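Glutaconate CoA-transferase subunit A (Acidaminococcus fermentans, PDB 1POI) catalyses transfer of the CoA moiety from acetyl-CoA to (R)-2-hydroxyglutarate and related compounds such as glutaconate, in the fermentation of glutamate. Local coordinates at residues T26-Y32 with A52-D56; G251-D256 with R298-V304. One frame throughout, in Å; residues are numbered along the deposited sequence.

Contact 1: residues T26-Y32 with A52-D56; sequences TTDRKPY and AAGGD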
# COMPACT_ATOMS: atom_id res chain seq x y z
N THR A 26 4.42 18.81 21.56
CA THR A 26 3.26 19.51 22.16
C THR A 26 1.93 18.74 22.20
O THR A 26 1.73 17.91 23.10
CB THR A 26 3.12 20.97 21.64
OG1 THR A 26 2.93 20.97 20.23
CG2 THR A 26 4.38 21.74 21.95
N THR A 27 0.99 19.02 21.30
CA THR A 27 -0.28 18.27 21.30
C THR A 27 -0.25 17.16 20.26
O THR A 27 -1.30 16.65 19.87
CB THR A 27 -1.50 19.14 21.00
OG1 THR A 27 -1.40 19.68 19.68
CG2 THR A 27 -1.62 20.26 22.00
N ASP A 28 0.94 16.78 19.81
CA ASP A 28 1.08 15.71 18.82
C ASP A 28 1.93 14.55 19.36
O ASP A 28 3.08 14.75 19.75
CB ASP A 28 1.66 16.27 17.50
CG ASP A 28 1.61 15.26 16.33
OD1 ASP A 28 1.31 14.05 16.53
OD2 ASP A 28 1.87 15.68 15.18
N ARG A 29 1.34 13.35 19.39
CA ARG A 29 2.01 12.13 19.85
C ARG A 29 2.81 12.15 21.17
O ARG A 29 3.96 11.72 21.21
CB ARG A 29 2.85 11.53 18.71
CG ARG A 29 2.65 9.99 18.54
CD ARG A 29 3.59 9.39 17.49
NE ARG A 29 4.98 9.75 17.78
CZ ARG A 29 5.67 10.63 17.06
NH1 ARG A 29 5.12 11.19 16.00
NH2 ARG A 29 6.83 11.10 17.49
N LYS A 30 2.19 12.61 22.25
CA LYS A 30 2.80 12.65 23.59
C LYS A 30 2.48 11.34 24.36
O LYS A 30 1.37 10.81 24.29
CB LYS A 30 2.22 13.83 24.37
CG LYS A 30 3.22 14.87 24.80
CD LYS A 30 3.63 15.74 23.66
CE LYS A 30 4.68 16.70 24.11
NZ LYS A 30 5.88 15.94 24.60
N PRO A 31 3.44 10.81 25.13
CA PRO A 31 3.10 9.57 25.84
C PRO A 31 2.27 9.79 27.13
O PRO A 31 2.78 9.65 28.26
CB PRO A 31 4.47 8.97 26.12
CG PRO A 31 5.29 10.22 26.39
CD PRO A 31 4.87 11.14 25.28
N TYR A 32 0.97 10.06 26.97
CA TYR A 32 0.08 10.31 28.10
C TYR A 32 -0.25 9.13 29.02
O TYR A 32 -0.14 9.26 30.23
CB TYR A 32 -1.22 11.00 27.65
CG TYR A 32 -1.07 12.50 27.56
CD1 TYR A 32 -1.10 13.28 28.69
CD2 TYR A 32 -0.85 13.12 26.34
CE1 TYR A 32 -0.90 14.63 28.63
CE2 TYR A 32 -0.65 14.48 26.28
CZ TYR A 32 -0.67 15.22 27.43
OH TYR A 32 -0.41 16.57 27.40
N ALA A 52 9.69 20.29 22.92
CA ALA A 52 8.45 21.03 22.67
C ALA A 52 7.45 20.36 23.60
O ALA A 52 6.74 19.42 23.21
CB ALA A 52 8.03 20.90 21.24
N ALA A 53 7.43 20.84 24.84
CA ALA A 53 6.61 20.28 25.90
C ALA A 53 5.16 20.74 25.97
O ALA A 53 4.83 21.90 25.71
CB ALA A 53 7.30 20.51 27.24
N GLY A 54 4.31 19.83 26.42
CA GLY A 54 2.90 20.16 26.54
C GLY A 54 2.31 19.88 27.91
O GLY A 54 2.95 20.10 28.93
N GLY A 55 1.12 19.31 27.92
CA GLY A 55 0.47 19.04 29.19
C GLY A 55 1.19 18.00 30.00
O GLY A 55 1.03 17.93 31.21
N ASP A 56 1.97 17.18 29.30
CA ASP A 56 2.74 16.11 29.93
C ASP A 56 3.71 16.67 31.01
O ASP A 56 3.54 16.38 32.20
CB ASP A 56 3.44 15.22 28.85
CG ASP A 56 4.32 16.03 27.83
OD1 ASP A 56 4.12 17.24 27.58
OD2 ASP A 56 5.25 15.41 27.25
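One backbone hydrogen bond joins the loop to the short strand 52-53: T26 N donates to A52 O at 2.9 Å and nearly straight. The charged link is a buried salt bridge, K30 NZ to D56 OD2 at 2.8 Å; a lysine suits this place because its long chain spans the gap and its ammonium also donates to G23 O. The other carboxylate oxygen stays within 52-56: G54 N donates to D56 OD1 at 2.8 Å. Both segments follow neighbouring parallel strands, 19-22 and 46-49, of the Rossmann-like CoA-transferase sheet; the 26-32 loop leads into helix 32-40 of the beta-alpha-beta crossover between them, and G54 is the N-cap of helix 55-62. Steric fit explains the glycines: an ideal CB on G54 would lie 2.8 Å from T26 O, and one on G55 2.6 Å from Y32 OH, both clashes. The long, flat side chain of Y32 carries its OH to 3.2 Å from G55 CA. Apolar contact is slight, with T26 CG2 3.8 Å from A52 CB.

Contact 2: residues G251-D256 with R298-V304; sequences GLYDYD and RLINLKV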
# COMPACT_ATOMS: atom_id res chain seq x y z
N GLY A 251 -2.43 9.41 11.50
CA GLY A 251 -3.06 8.28 10.85
C GLY A 251 -4.02 7.51 11.70
O GLY A 251 -4.65 6.56 11.23
N LEU A 252 -4.14 7.90 12.97
CA LEU A 252 -5.05 7.20 13.85
C LEU A 252 -6.14 8.09 14.44
O LEU A 252 -7.32 7.78 14.31
CB LEU A 252 -4.29 6.48 14.95
CG LEU A 252 -3.56 5.22 14.46
CD1 LEU A 252 -2.78 4.60 15.59
CD2 LEU A 252 -4.54 4.22 13.92
N TYR A 253 -5.76 9.20 15.05
CA TYR A 253 -6.76 10.06 15.66
C TYR A 253 -6.26 11.46 15.85
O TYR A 253 -5.07 11.68 15.88
CB TYR A 253 -7.28 9.48 16.98
CG TYR A 253 -6.21 9.03 17.96
CD1 TYR A 253 -5.60 9.94 18.83
CD2 TYR A 253 -5.80 7.71 18.01
CE1 TYR A 253 -4.62 9.54 19.70
CE2 TYR A 253 -4.82 7.30 18.88
CZ TYR A 253 -4.23 8.22 19.72
OH TYR A 253 -3.27 7.80 20.61
N ASP A 254 -7.20 12.38 16.01
CA ASP A 254 -6.94 13.80 16.16
C ASP A 254 -6.96 14.24 17.65
O ASP A 254 -7.40 13.47 18.53
CB ASP A 254 -8.05 14.49 15.38
CG ASP A 254 -7.64 15.84 14.87
OD1 ASP A 254 -6.69 16.43 15.42
OD2 ASP A 254 -8.28 16.32 13.90
N TYR A 255 -6.47 15.45 17.96
CA TYR A 255 -6.49 15.87 19.35
C TYR A 255 -7.91 16.02 19.85
O TYR A 255 -8.82 16.30 19.09
CB TYR A 255 -5.68 17.14 19.63
CG TYR A 255 -5.66 18.24 18.59
CD1 TYR A 255 -6.81 18.63 17.91
CD2 TYR A 255 -4.47 18.89 18.28
CE1 TYR A 255 -6.76 19.64 16.92
CE2 TYR A 255 -4.41 19.89 17.31
CZ TYR A 255 -5.55 20.25 16.63
OH TYR A 255 -5.45 21.23 15.66
N ASP A 256 -8.09 15.82 21.14
CA ASP A 256 -9.37 15.93 21.79
C ASP A 256 -9.46 17.33 22.35
O ASP A 256 -9.16 17.55 23.51
CB ASP A 256 -9.44 14.91 22.92
CG ASP A 256 -10.81 14.77 23.48
OD1 ASP A 256 -11.44 15.80 23.76
OD2 ASP A 256 -11.29 13.62 23.65
N ARG A 298 -16.94 8.66 21.87
CA ARG A 298 -16.06 9.80 22.03
C ARG A 298 -14.73 9.58 21.38
O ARG A 298 -14.15 10.51 20.83
CB ARG A 298 -15.83 10.11 23.51
CG ARG A 298 -14.77 11.17 23.73
CD ARG A 298 -14.81 11.85 25.09
NE ARG A 298 -14.02 13.07 25.01
CZ ARG A 298 -14.01 14.02 25.94
NH1 ARG A 298 -14.75 13.89 27.03
NH2 ARG A 298 -13.25 15.11 25.78
N LEU A 299 -14.22 8.36 21.49
CA LEU A 299 -12.92 8.00 20.91
C LEU A 299 -13.03 7.87 19.41
O LEU A 299 -12.17 8.38 18.66
CB LEU A 299 -12.41 6.70 21.54
CG LEU A 299 -12.15 6.81 23.05
CD1 LEU A 299 -11.73 5.47 23.57
CD2 LEU A 299 -11.12 7.91 23.36
N ILE A 300 -14.11 7.23 18.97
CA ILE A 300 -14.43 7.01 17.56
C ILE A 300 -14.50 8.33 16.79
O ILE A 300 -14.00 8.43 15.67
CB ILE A 300 -15.78 6.30 17.41
CG1 ILE A 300 -15.66 4.86 17.91
CG2 ILE A 300 -16.24 6.35 15.97
CD1 ILE A 300 -16.90 4.01 17.68
N ASN A 301 -15.07 9.36 17.39
CA ASN A 301 -15.19 10.64 16.71
C ASN A 301 -13.93 11.45 16.65
O ASN A 301 -13.95 12.63 16.33
CB ASN A 301 -16.33 11.47 17.32
CG ASN A 301 -17.63 10.69 17.40
OD1 ASN A 301 -18.53 11.06 18.14
ND2 ASN A 301 -17.73 9.60 16.65
N LEU A 302 -12.81 10.83 17.00
CA LEU A 302 -11.53 11.52 16.98
C LEU A 302 -10.71 10.96 15.83
O LEU A 302 -9.67 11.51 15.48
CB LEU A 302 -10.79 11.31 18.31
CG LEU A 302 -11.14 12.22 19.50
CD1 LEU A 302 -10.41 11.78 20.75
CD2 LEU A 302 -10.77 13.66 19.19
N LYS A 303 -11.20 9.89 15.22
CA LYS A 303 -10.49 9.26 14.14
C LYS A 303 -10.17 10.13 12.93
O LYS A 303 -10.90 11.06 12.58
CB LYS A 303 -11.18 7.97 13.72
CG LYS A 303 -11.11 6.91 14.83
CD LYS A 303 -11.76 5.58 14.45
CE LYS A 303 -11.83 4.69 15.67
NZ LYS A 303 -12.69 3.49 15.47
N VAL A 304 -9.02 9.84 12.34
CA VAL A 304 -8.52 10.55 11.17
C VAL A 304 -9.30 10.13 9.91
O VAL A 304 -9.73 8.97 9.79
CB VAL A 304 -6.98 10.26 11.05
CG1 VAL A 304 -6.56 9.89 9.63
CG2 VAL A 304 -6.20 11.43 11.58
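L302 lays its side chain against the 251-256 loop, backbone and side chains alike, its CD2 3.3 Å from Y255 O, its CD1 3.5 Å from D256 OD2, and its CB 4.2 Å from Y253 CB. A branched apolar residue suits this buried position because it fills the space between the loop and the chain leaving the helix. That chain first reverses through a type I turn, I300 to K303, and then runs antiparallel to the loop. Y253 and K303 form a single beta bridge, a non-hydrogen-bonded pair with CA atoms 4.1 Å apart. The bonds lie to either side of it: D254 N donates to L302 O at 2.7 Å, and V304 N makes a weak bond to L252 O at 3.3 Å. On the loop side, L252 and Y253 fit a classic beta bulge. Farther along, V304 CG1 rests 4.0 Å from G251 CA; glycine fits there, since phi at G251 is positive.

At the other end R298 stretches out fully and clasps D256 edge-on with two hydrogen bonds, NH2 to OD1 at 2.8 Å and NE to OD2 at 3.1 Å. The same aspartate is the N-cap of helix 257-266, its OD1 accepting from F259 N while OD2 also meets H245 NE2, so one carboxylate serves a helix end and a salt bridge together. The bridged segments thus join the loop after strand 236-239 to the end of helix 296-300, with helix 257-266 beside R298 and helix 287-294 against L299.

How the contacts relate
From the N terminus, contact 1 closes first, as the loop after strand 19-22 meets the start of helix 55-62 across a short excursion through helix 32-40 and strand 46-49. The chain then completes the parallel sheet out to strand 236-239 before contact 2 opens, and this second closure spans a largely helical stretch of 41 residues. The two are therefore in series, neither nesting nor crossing. Contact 1 joins the connections that leave neighbouring strands 19-22 and 46-49, while contact 2 brings the end of helix 296-300 back to the loop that follows edge strand 236-239. Their centres lie 16 Å apart, yet they touch where T27 OG1 packs 3.5 Å from Y255 CD2.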